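Local atomic coordinates of putative polyketide synthase (PDB entry 5HU7), a protein that probably removes water from beta-hydroxyacyl chains carried on acyl carrier protein, as a dehydratase domain of a trans-AT polyketide synthase. Residues 17-22 and 26-31; 61-66 and 130-135; 138-143 and 248-253; 149-154 and 186-191. One frame throughout, in Å; residues are numbered along the deposited sequence.

Contact 1: 17-22 and 26-31; sequences HKNTSD and LRYSSS
A beta hairpin near the N terminus of the dehydratase domain brings K18 and N19 against S29 and Y28 of strand 26-32. K18 and S29 form an antiparallel hydrogen-bonded pair, with S29 N giving to K18 O at 2.8 Å and K18 N to S29 O. Toward the turn, N19 and Y28 make the non-hydrogen-bonded pair, the N19 amide lying beside the tyrosine with ND2 3.6 Å from Y28 CE2 and the two planes 50° apart. Hydroxyls then take over. T20 N reaches R27 O, while T20 OG1, set between its backbone N and carbonyl carbon (chi1 63°), meets S29 OG at 2.7 Å and receives a weak bond from R27 NE. S29 OG has a second partner in H98 ND1, and R27 NH1 bonds to the hydroxyl of Y114. S21 OG accepts from R27 N at 2.9 Å and gives its own proton to N19 OD1 at 2.7 Å. Since N19 OD1 also takes S21 N, an Asx turn shapes the chain here. At the other end, S30 CB sits over the centre of one face of the H17 imidazole, a CH-pi contact 3.8 Å from CB to the ring centroid, with S31 O in the plane at the edge. S30 OG accepts from H17 N at 3.0 Å and also bonds to L15 O; H17 NE2 bonds to P14 O. Both ends of the N19 amide are thus engaged, OD1 by two donors from S21 and ND2 by S21 O of the second subunit, which fixes its rotation and ties the turn to the dimer interface.

Contact 2: 61-66 and 130-135; sequences AAVKQA and GMVEFT
The last turn of helix 52-65 runs past strand 125-135 with V63 facing V132, their CA atoms 7.7 Å apart, a spacing bridged by side chains rather than by backbone. V63 carries the helix side of the contact alone. Its CG1 stands anti to the backbone N (chi1 159°) and meets V132 CG1 at 3.5 Å. V132 places its own CG1 anti to its backbone N as well (chi1 177°), and the two valines reach toward each other tip to tip. The second branches also face one another, V63 CG2 lying 4.0 Å from V132 CG2, so that both methyls of each residue take part. F134, two residues along the strand, slides past V63 in the opposite direction and brings the far end of its ring to V63 CG1; the modelled separation there is too short to be trusted, and only the general placement of the ring is reliable. An alanine in place of V63 lacks both gamma methyls, which would probably leave the V132 methyls without their partner on the helix and open a gap there. V63 also touches I101 of strand 95-105, while V132 packs on Y111 and F134 on L109 of strand 108-115. E133, whose side chain leaves the strand away from the helix, forms a salt bridge with R78. Just past the helix, A66 packs on L23 of the second subunit. A helix wrapped by a curved antiparallel sheet is the hallmark of the hotdog fold, the family to which this domain belongs, the helix being the sausage and the sheet its bun.

Contact 3: 138-143 and 248-253; sequences VEVPTL and EIYENH
Y250, which meets V140 and P141 across the contact, is bonded by E248, two residues earlier in strand 241-249. The E248 carboxylate accepts the tyrosine hydroxyl, Y250 OH to E248 OE1 at 2.7 Å, through the anti lone pair of OE1, and its other oxygen, OE2, is held in a salt bridge by R78. The carbonyl oxygen of E248 lies off-centre beneath the Y250 ring, on the face opposite P141. After I249, which is buried and turned away from the contact, comes Y250 itself, with CG anti to the carbonyl carbon (chi1 -56°), which turns the ring toward segment 138-143. P141 CD stands over one face as a CH-pi contact, 3.8 Å from the ring centroid and 15° off the normal, the two side chains crossing at about a right angle while P141 CG comes within 3.9 Å of Y250 OH. V140 takes the root of the same side chain, its CG1 and CG2 each 3.9 Å from Y250 CB. Segment 138-143 belongs to the connection from strand 125-135 to helix 145-150, probably the linker between the two halves of a double hotdog, and backbone hydrogen bonds pair P141 with I287 and L143 with G285. F137, just before it, meets the Y250 ring edge-to-face. With a leucine in place of Y250, P141 would probably lose its aromatic face and E248 OE1 its hydroxyl donor.

Contact 4: 149-154 and 186-191; sequences QAESSE and PGHVLV
Q149 lays the CG of its side chain against the end of L190, with Q149 CG 3.7 Å from L190 CD2 and the two chains crossing at a slant. L190 comes to meet it with CG anti to the backbone N (chi1 174°). Two residues on, E151 stretches an extended side chain to the imidazole of H188. Its carboxylate arrives at the NE2 edge of the ring, with E151 OE2 3.6 Å and OE1 3.8 Å from H188 NE2, and the carboxylate and ring planes stand 88° apart. Those distances are long, and this is an electrostatic approach rather than a bond; H188 NE2, buried by the contact, has no polar partner in the model, and the nearby carboxylate would probably make a proton on it more favourable. H188 can present this edge because its CG lies between the backbone N and carbonyl carbon (chi1 76°). S152 OG gives to Q149 O at 2.7 Å, a bond that bridges back to the helix and links residues on the two sides of E151 in the chain. S153 and E154 then both face R184 in a classic beta bulge at the start of strand 154-157. In the second hotdog half, strand 188-193 lies between strands 179-185 and 258-263. Helix 145-150 rests on it through L145 against L190 and L148 against H188, Q149 extends that cover to Y183 and Y258 of the flanking strands, and V189 and V191 pack against helix 212-227.

From the N terminus, contact 1 closes first, a hairpin with three residues between its segments. Contact 2 follows, spanning 63 residues that include several strands of the first hotdog half, and the two meet where Y28 and L26 pack on the end of helix 52-65. Contact 3 opens after contact 2 has closed and encloses 104 residues; contact 4 is nested inside that loop, about 5 Å away at the nearest atoms. K64 and N252 bring contacts 2 and 3 together. Contact 3 ties the probable linker between the halves to strand 241-249, and contact 4 joins helix 145-150 to strand 188-193 in the second half. Contacts 1 and 4 lie on opposite sides of the chain's centre.

Contact 1: 17-22 and 26-31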
# COMPACT_ATOMS: atom_id res chain seq x y z
N HIS A 17 -4.25 0.59 -7.35
CA HIS A 17 -3.41 1.78 -7.24
C HIS A 17 -2.66 1.86 -5.93
O HIS A 17 -1.48 2.19 -5.93
CB HIS A 17 -4.25 3.03 -7.52
CG HIS A 17 -4.93 2.97 -8.86
ND1 HIS A 17 -5.93 3.86 -9.20
CD2 HIS A 17 -4.70 2.15 -9.91
CE1 HIS A 17 -6.30 3.52 -10.43
NE2 HIS A 17 -5.62 2.46 -10.86
N LYS A 18 -3.31 1.52 -4.82
CA LYS A 18 -2.68 1.64 -3.51
C LYS A 18 -3.11 0.59 -2.54
O LYS A 18 -4.25 0.15 -2.57
CB LYS A 18 -3.02 3.01 -2.85
CG LYS A 18 -2.29 4.21 -3.41
CD LYS A 18 -0.77 4.13 -3.15
CE LYS A 18 -0.04 5.45 -3.33
NZ LYS A 18 -0.07 5.92 -4.74
N ASN A 19 -2.25 0.33 -1.57
CA ASN A 19 -2.53 -0.57 -0.47
C ASN A 19 -3.07 0.35 0.60
O ASN A 19 -2.36 1.24 1.04
CB ASN A 19 -1.26 -1.26 -0.01
CG ASN A 19 -1.51 -2.24 1.10
OD1 ASN A 19 -2.43 -2.09 1.89
ND2 ASN A 19 -0.71 -3.27 1.17
N THR A 20 -4.34 0.18 0.99
CA THR A 20 -4.96 1.02 2.01
C THR A 20 -5.37 0.19 3.23
O THR A 20 -6.34 0.52 3.91
CB THR A 20 -6.16 1.77 1.43
OG1 THR A 20 -7.14 0.81 1.03
CG2 THR A 20 -5.77 2.67 0.32
N SER A 21 -4.62 -0.87 3.52
CA SER A 21 -4.90 -1.73 4.66
C SER A 21 -4.82 -0.95 5.95
O SER A 21 -4.02 -0.04 6.06
CB SER A 21 -3.89 -2.86 4.72
OG SER A 21 -3.95 -3.58 3.51
N ASP A 22 -5.64 -1.32 6.92
CA ASP A 22 -5.68 -0.63 8.21
C ASP A 22 -5.93 -1.64 9.30
O ASP A 22 -5.83 -2.85 9.03
CB ASP A 22 -6.74 0.51 8.17
CG ASP A 22 -8.21 0.13 8.08
OD1 ASP A 22 -8.51 -1.08 7.99
OD2 ASP A 22 -9.05 1.04 8.07
N LEU A 26 -7.36 -5.78 5.47
CA LEU A 26 -6.27 -5.88 4.48
C LEU A 26 -6.94 -5.53 3.15
O LEU A 26 -7.83 -6.28 2.72
CB LEU A 26 -5.67 -7.31 4.39
CG LEU A 26 -4.68 -7.62 3.25
CD1 LEU A 26 -3.40 -6.87 3.38
CD2 LEU A 26 -4.30 -9.08 3.25
N ARG A 27 -6.58 -4.39 2.52
CA ARG A 27 -7.24 -3.99 1.28
C ARG A 27 -6.45 -3.09 0.37
O ARG A 27 -5.47 -2.48 0.76
CB ARG A 27 -8.61 -3.35 1.55
CG ARG A 27 -8.54 -1.97 2.15
CD ARG A 27 -9.89 -1.29 2.20
NE ARG A 27 -9.79 0.09 2.69
CZ ARG A 27 -10.84 0.88 2.94
NH1 ARG A 27 -12.09 0.44 2.76
NH2 ARG A 27 -10.65 2.12 3.38
N TYR A 28 -6.91 -3.01 -0.87
CA TYR A 28 -6.31 -2.18 -1.90
C TYR A 28 -7.41 -1.27 -2.46
O TYR A 28 -8.58 -1.64 -2.43
CB TYR A 28 -5.67 -3.06 -2.98
CG TYR A 28 -4.70 -4.07 -2.41
CD1 TYR A 28 -5.13 -5.28 -1.89
CD2 TYR A 28 -3.35 -3.74 -2.25
CE1 TYR A 28 -4.26 -6.15 -1.25
CE2 TYR A 28 -2.46 -4.64 -1.66
CZ TYR A 28 -2.91 -5.86 -1.19
OH TYR A 28 -2.08 -6.75 -0.55
N SER A 29 -7.05 -0.05 -2.84
CA SER A 29 -8.02 0.92 -3.37
C SER A 29 -7.53 1.52 -4.64
O SER A 29 -6.33 1.76 -4.80
CB SER A 29 -8.30 2.02 -2.35
OG SER A 29 -8.62 1.45 -1.09
N SER A 30 -8.47 1.73 -5.58
CA SER A 30 -8.23 2.33 -6.89
C SER A 30 -9.33 3.33 -7.17
O SER A 30 -10.47 3.13 -6.75
CB SER A 30 -8.23 1.26 -7.97
OG SER A 30 -7.26 0.29 -7.67
N SER A 31 -9.01 4.41 -7.88
CA SER A 31 -9.99 5.43 -8.29
C SER A 31 -10.02 5.43 -9.80
O SER A 31 -8.97 5.60 -10.41
CB SER A 31 -9.63 6.80 -7.71
OG SER A 31 -9.72 6.79 -6.30

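Contact 2: 61-66 and 130-135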
# COMPACT_ATOMS: atom_id res chain seq x y z
N ALA A 61 -4.46 -9.62 -8.94
CA ALA A 61 -3.42 -8.68 -8.58
C ALA A 61 -3.37 -8.46 -7.05
O ALA A 61 -2.29 -8.52 -6.48
CB ALA A 61 -3.65 -7.36 -9.31
N ALA A 62 -4.53 -8.33 -6.38
CA ALA A 62 -4.63 -8.16 -4.91
C ALA A 62 -4.09 -9.34 -4.16
O ALA A 62 -3.34 -9.17 -3.21
CB ALA A 62 -6.08 -7.92 -4.51
N VAL A 63 -4.51 -10.52 -4.55
CA VAL A 63 -4.05 -11.78 -3.95
C VAL A 63 -2.52 -11.95 -4.07
O VAL A 63 -1.86 -12.28 -3.10
CB VAL A 63 -4.85 -12.93 -4.57
CG1 VAL A 63 -4.15 -14.26 -4.43
CG2 VAL A 63 -6.24 -12.98 -3.94
N LYS A 64 -1.96 -11.69 -5.26
CA LYS A 64 -0.51 -11.77 -5.45
C LYS A 64 0.21 -10.73 -4.57
O LYS A 64 1.24 -11.06 -4.00
CB LYS A 64 -0.15 -11.59 -6.95
CG LYS A 64 1.23 -12.09 -7.30
CD LYS A 64 1.62 -11.76 -8.75
CE LYS A 64 3.03 -12.20 -9.09
NZ LYS A 64 4.07 -11.48 -8.29
N GLN A 65 -0.34 -9.50 -4.43
CA GLN A 65 0.24 -8.47 -3.53
C GLN A 65 0.20 -8.94 -2.08
O GLN A 65 1.18 -8.81 -1.39
CB GLN A 65 -0.50 -7.12 -3.65
CG GLN A 65 -0.17 -6.35 -4.91
CD GLN A 65 1.24 -5.83 -4.94
OE1 GLN A 65 1.76 -5.32 -3.95
NE2 GLN A 65 1.88 -5.91 -6.09
N ALA A 66 -0.94 -9.49 -1.65
CA ALA A 66 -1.15 -10.08 -0.33
C ALA A 66 -0.49 -11.51 -0.25
O ALA A 66 -1.21 -12.51 -0.25
CB ALA A 66 -2.65 -10.19 -0.08
N GLY A 130 -15.04 -14.04 -4.51
CA GLY A 130 -14.59 -15.37 -4.86
C GLY A 130 -13.53 -15.88 -3.91
O GLY A 130 -13.11 -15.16 -3.00
N MET A 131 -13.15 -17.14 -4.08
CA MET A 131 -12.14 -17.79 -3.26
C MET A 131 -10.89 -17.95 -4.07
O MET A 131 -10.98 -18.11 -5.29
CB MET A 131 -12.62 -19.17 -2.82
CG MET A 131 -13.94 -19.14 -2.07
SD MET A 131 -13.80 -18.36 -0.46
CE MET A 131 -15.22 -17.26 -0.47
N VAL A 132 -9.72 -17.93 -3.41
CA VAL A 132 -8.42 -18.12 -4.05
C VAL A 132 -7.50 -19.07 -3.30
O VAL A 132 -7.41 -18.99 -2.09
CB VAL A 132 -7.72 -16.77 -4.32
CG1 VAL A 132 -6.33 -16.98 -4.92
CG2 VAL A 132 -8.58 -15.92 -5.22
N GLU A 133 -6.79 -19.95 -4.06
CA GLU A 133 -5.75 -20.85 -3.56
C GLU A 133 -4.49 -20.68 -4.36
O GLU A 133 -4.52 -20.42 -5.57
CB GLU A 133 -6.15 -22.32 -3.67
CG GLU A 133 -7.43 -22.67 -2.94
CD GLU A 133 -7.98 -24.01 -3.38
OE1 GLU A 133 -7.79 -25.02 -2.66
OE2 GLU A 133 -8.52 -24.05 -4.51
N PHE A 134 -3.39 -20.87 -3.68
CA PHE A 134 -2.03 -20.88 -4.21
C PHE A 134 -1.63 -22.30 -4.26
O PHE A 134 -1.73 -23.00 -3.27
CB PHE A 134 -1.09 -20.15 -3.26
CG PHE A 134 -1.45 -18.69 -3.16
CD1 PHE A 134 -1.25 -17.84 -4.24
CD2 PHE A 134 -1.93 -18.16 -1.98
CE1 PHE A 134 -1.57 -16.49 -4.15
CE2 PHE A 134 -2.25 -16.82 -1.89
CZ PHE A 134 -2.09 -16.00 -2.98
N THR A 135 -1.26 -22.76 -5.43
CA THR A 135 -0.91 -24.15 -5.63
C THR A 135 0.12 -24.30 -6.72
O THR A 135 0.23 -23.43 -7.58
CB THR A 135 -2.22 -24.93 -5.93
OG1 THR A 135 -1.94 -26.34 -5.91
CG2 THR A 135 -2.86 -24.51 -7.25

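Contact 3: 138-143 and 248-253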
# COMPACT_ATOMS: atom_id res chain seq x y z
N VAL A 138 1.13 -29.37 -10.99
CA VAL A 138 2.00 -30.50 -11.30
C VAL A 138 1.96 -30.95 -12.76
O VAL A 138 2.89 -31.61 -13.23
CB VAL A 138 1.73 -31.69 -10.35
CG1 VAL A 138 1.97 -31.30 -8.89
CG2 VAL A 138 0.33 -32.27 -10.54
N GLU A 139 0.84 -30.68 -13.45
CA GLU A 139 0.69 -31.01 -14.85
C GLU A 139 -0.05 -29.90 -15.57
O GLU A 139 -1.28 -29.82 -15.46
CB GLU A 139 -0.05 -32.36 -14.96
CG GLU A 139 0.20 -33.08 -16.28
CD GLU A 139 -0.46 -34.45 -16.38
OE1 GLU A 139 -1.58 -34.60 -15.83
OE2 GLU A 139 0.14 -35.36 -16.99
N VAL A 140 0.68 -29.01 -16.26
CA VAL A 140 0.07 -27.90 -17.03
C VAL A 140 -0.54 -28.49 -18.31
O VAL A 140 0.16 -29.23 -19.01
CB VAL A 140 1.08 -26.75 -17.31
CG1 VAL A 140 0.52 -25.73 -18.31
CG2 VAL A 140 1.48 -26.08 -16.01
N PRO A 141 -1.84 -28.29 -18.59
CA PRO A 141 -2.42 -28.91 -19.78
C PRO A 141 -2.04 -28.24 -21.10
O PRO A 141 -1.51 -27.13 -21.14
CB PRO A 141 -3.93 -28.87 -19.50
CG PRO A 141 -4.13 -27.71 -18.63
CD PRO A 141 -2.84 -27.47 -17.87
N THR A 142 -2.27 -28.96 -22.17
CA THR A 142 -1.94 -28.52 -23.52
C THR A 142 -3.07 -28.84 -24.48
O THR A 142 -3.93 -29.67 -24.20
CB THR A 142 -0.68 -29.24 -24.03
OG1 THR A 142 -0.97 -30.63 -24.06
CG2 THR A 142 0.53 -29.00 -23.15
N LEU A 143 -3.02 -28.20 -25.63
CA LEU A 143 -3.96 -28.43 -26.73
C LEU A 143 -3.16 -28.88 -27.91
O LEU A 143 -2.05 -28.40 -28.11
CB LEU A 143 -4.68 -27.12 -27.10
CG LEU A 143 -5.57 -26.51 -26.02
CD1 LEU A 143 -6.29 -25.30 -26.57
CD2 LEU A 143 -6.60 -27.52 -25.50
N GLU A 248 -7.96 -21.36 -13.42
CA GLU A 248 -6.61 -21.77 -13.09
C GLU A 248 -5.65 -20.97 -13.95
O GLU A 248 -5.87 -20.85 -15.13
CB GLU A 248 -6.46 -23.28 -13.26
CG GLU A 248 -7.14 -24.05 -12.13
CD GLU A 248 -7.08 -25.56 -12.20
OE1 GLU A 248 -6.57 -26.09 -13.20
OE2 GLU A 248 -7.49 -26.21 -11.21
N ILE A 249 -4.65 -20.34 -13.35
CA ILE A 249 -3.63 -19.57 -14.05
C ILE A 249 -2.33 -20.38 -13.87
O ILE A 249 -1.85 -20.52 -12.75
CB ILE A 249 -3.52 -18.13 -13.51
CG1 ILE A 249 -4.89 -17.42 -13.53
CG2 ILE A 249 -2.50 -17.34 -14.34
CD1 ILE A 249 -4.90 -16.05 -12.78
N TYR A 250 -1.80 -20.94 -14.97
CA TYR A 250 -0.63 -21.84 -14.94
C TYR A 250 0.73 -21.16 -14.99
O TYR A 250 1.72 -21.77 -14.61
CB TYR A 250 -0.75 -22.87 -16.06
CG TYR A 250 -2.05 -23.63 -15.97
CD1 TYR A 250 -2.32 -24.46 -14.89
CD2 TYR A 250 -3.05 -23.44 -16.91
CE1 TYR A 250 -3.54 -25.13 -14.78
CE2 TYR A 250 -4.27 -24.10 -16.81
CZ TYR A 250 -4.50 -24.97 -15.76
OH TYR A 250 -5.71 -25.61 -15.69
N GLU A 251 0.79 -19.91 -15.44
CA GLU A 251 2.03 -19.13 -15.47
C GLU A 251 1.69 -17.64 -15.40
O GLU A 251 0.59 -17.24 -15.79
CB GLU A 251 2.85 -19.43 -16.74
CG GLU A 251 2.17 -19.02 -18.04
CD GLU A 251 2.69 -19.69 -19.30
OE1 GLU A 251 2.90 -18.97 -20.29
OE2 GLU A 251 2.78 -20.94 -19.32
N ASN A 252 2.65 -16.84 -14.99
CA ASN A 252 2.50 -15.39 -14.94
C ASN A 252 2.78 -14.91 -16.36
O ASN A 252 3.54 -15.56 -17.09
CB ASN A 252 3.51 -14.78 -13.94
CG ASN A 252 3.51 -15.40 -12.55
OD1 ASN A 252 2.67 -15.09 -11.70
ND2 ASN A 252 4.44 -16.33 -12.29
N HIS A 253 2.21 -13.78 -16.77
CA HIS A 253 2.46 -13.22 -18.10
C HIS A 253 2.27 -14.26 -19.24
O HIS A 253 3.18 -14.46 -20.05
CB HIS A 253 3.90 -12.63 -18.18
CG HIS A 253 4.37 -12.01 -16.90
ND1 HIS A 253 5.59 -12.36 -16.34
CD2 HIS A 253 3.73 -11.17 -16.07
CE1 HIS A 253 5.67 -11.68 -15.21
NE2 HIS A 253 4.58 -10.94 -15.01

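Contact 4: 149-154 and 186-191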
# COMPACT_ATOMS: atom_id res chain seq x y z
N GLN A 149 -7.64 -28.01 -35.41
CA GLN A 149 -7.83 -27.30 -36.66
C GLN A 149 -8.28 -28.23 -37.80
O GLN A 149 -9.12 -27.84 -38.60
CB GLN A 149 -6.53 -26.59 -37.06
CG GLN A 149 -6.15 -25.46 -36.12
CD GLN A 149 -4.77 -24.93 -36.41
OE1 GLN A 149 -4.07 -25.38 -37.32
NE2 GLN A 149 -4.34 -23.96 -35.64
N ALA A 150 -7.72 -29.45 -37.89
CA ALA A 150 -8.08 -30.42 -38.95
C ALA A 150 -9.49 -30.97 -38.81
O ALA A 150 -10.09 -31.40 -39.78
CB ALA A 150 -7.08 -31.57 -38.96
N GLU A 151 -10.01 -30.97 -37.59
CA GLU A 151 -11.35 -31.44 -37.23
C GLU A 151 -12.49 -30.47 -37.66
O GLU A 151 -13.65 -30.88 -37.69
CB GLU A 151 -11.36 -31.62 -35.68
CG GLU A 151 -12.56 -32.32 -35.07
CD GLU A 151 -12.63 -32.18 -33.56
OE1 GLU A 151 -11.56 -32.13 -32.91
OE2 GLU A 151 -13.76 -32.07 -33.04
N SER A 152 -12.20 -29.20 -38.00
CA SER A 152 -13.23 -28.20 -38.23
C SER A 152 -14.02 -28.40 -39.53
O SER A 152 -13.52 -28.90 -40.54
CB SER A 152 -12.67 -26.79 -38.13
OG SER A 152 -11.47 -26.60 -38.86
N SER A 153 -15.31 -28.01 -39.46
CA SER A 153 -16.26 -28.07 -40.56
C SER A 153 -16.27 -26.73 -41.32
O SER A 153 -16.64 -26.69 -42.49
CB SER A 153 -17.64 -28.40 -40.03
OG SER A 153 -18.06 -27.46 -39.04
N GLU A 154 -15.90 -25.63 -40.65
CA GLU A 154 -15.81 -24.31 -41.25
C GLU A 154 -14.65 -23.54 -40.63
O GLU A 154 -14.30 -23.76 -39.47
CB GLU A 154 -17.10 -23.51 -40.96
CG GLU A 154 -18.26 -23.87 -41.85
CD GLU A 154 -19.41 -22.87 -41.82
OE1 GLU A 154 -19.25 -21.81 -41.18
OE2 GLU A 154 -20.46 -23.16 -42.43
N PRO A 186 -18.07 -29.20 -34.51
CA PRO A 186 -19.23 -29.51 -33.67
C PRO A 186 -18.79 -29.57 -32.20
O PRO A 186 -17.82 -30.26 -31.88
CB PRO A 186 -19.68 -30.88 -34.20
CG PRO A 186 -19.06 -30.97 -35.55
CD PRO A 186 -17.73 -30.35 -35.37
N GLY A 187 -19.40 -28.74 -31.36
CA GLY A 187 -19.06 -28.66 -29.93
C GLY A 187 -17.96 -27.69 -29.53
O GLY A 187 -17.74 -27.52 -28.32
N HIS A 188 -17.24 -27.06 -30.50
CA HIS A 188 -16.19 -26.09 -30.14
C HIS A 188 -15.88 -25.05 -31.20
O HIS A 188 -16.13 -25.26 -32.38
CB HIS A 188 -14.88 -26.79 -29.70
CG HIS A 188 -14.03 -27.37 -30.80
ND1 HIS A 188 -13.28 -26.55 -31.66
CD2 HIS A 188 -13.74 -28.65 -31.08
CE1 HIS A 188 -12.65 -27.37 -32.49
NE2 HIS A 188 -12.87 -28.64 -32.17
N VAL A 189 -15.27 -23.95 -30.76
CA VAL A 189 -14.73 -22.92 -31.62
C VAL A 189 -13.32 -22.68 -31.15
O VAL A 189 -13.08 -22.63 -29.95
CB VAL A 189 -15.57 -21.61 -31.70
CG1 VAL A 189 -16.92 -21.89 -32.32
CG2 VAL A 189 -15.74 -20.95 -30.35
N LEU A 190 -12.35 -22.65 -32.09
CA LEU A 190 -10.95 -22.37 -31.77
C LEU A 190 -10.68 -21.03 -32.42
O LEU A 190 -10.72 -20.92 -33.65
CB LEU A 190 -9.99 -23.46 -32.26
CG LEU A 190 -8.51 -23.14 -32.08
CD1 LEU A 190 -8.11 -23.27 -30.61
CD2 LEU A 190 -7.64 -24.03 -32.99
N VAL A 191 -10.48 -20.01 -31.60
CA VAL A 191 -10.29 -18.66 -32.10
C VAL A 191 -8.81 -18.35 -32.15
O VAL A 191 -8.14 -18.47 -31.13
CB VAL A 191 -10.98 -17.63 -31.15
CG1 VAL A 191 -10.85 -16.22 -31.70
CG2 VAL A 191 -12.44 -17.98 -30.96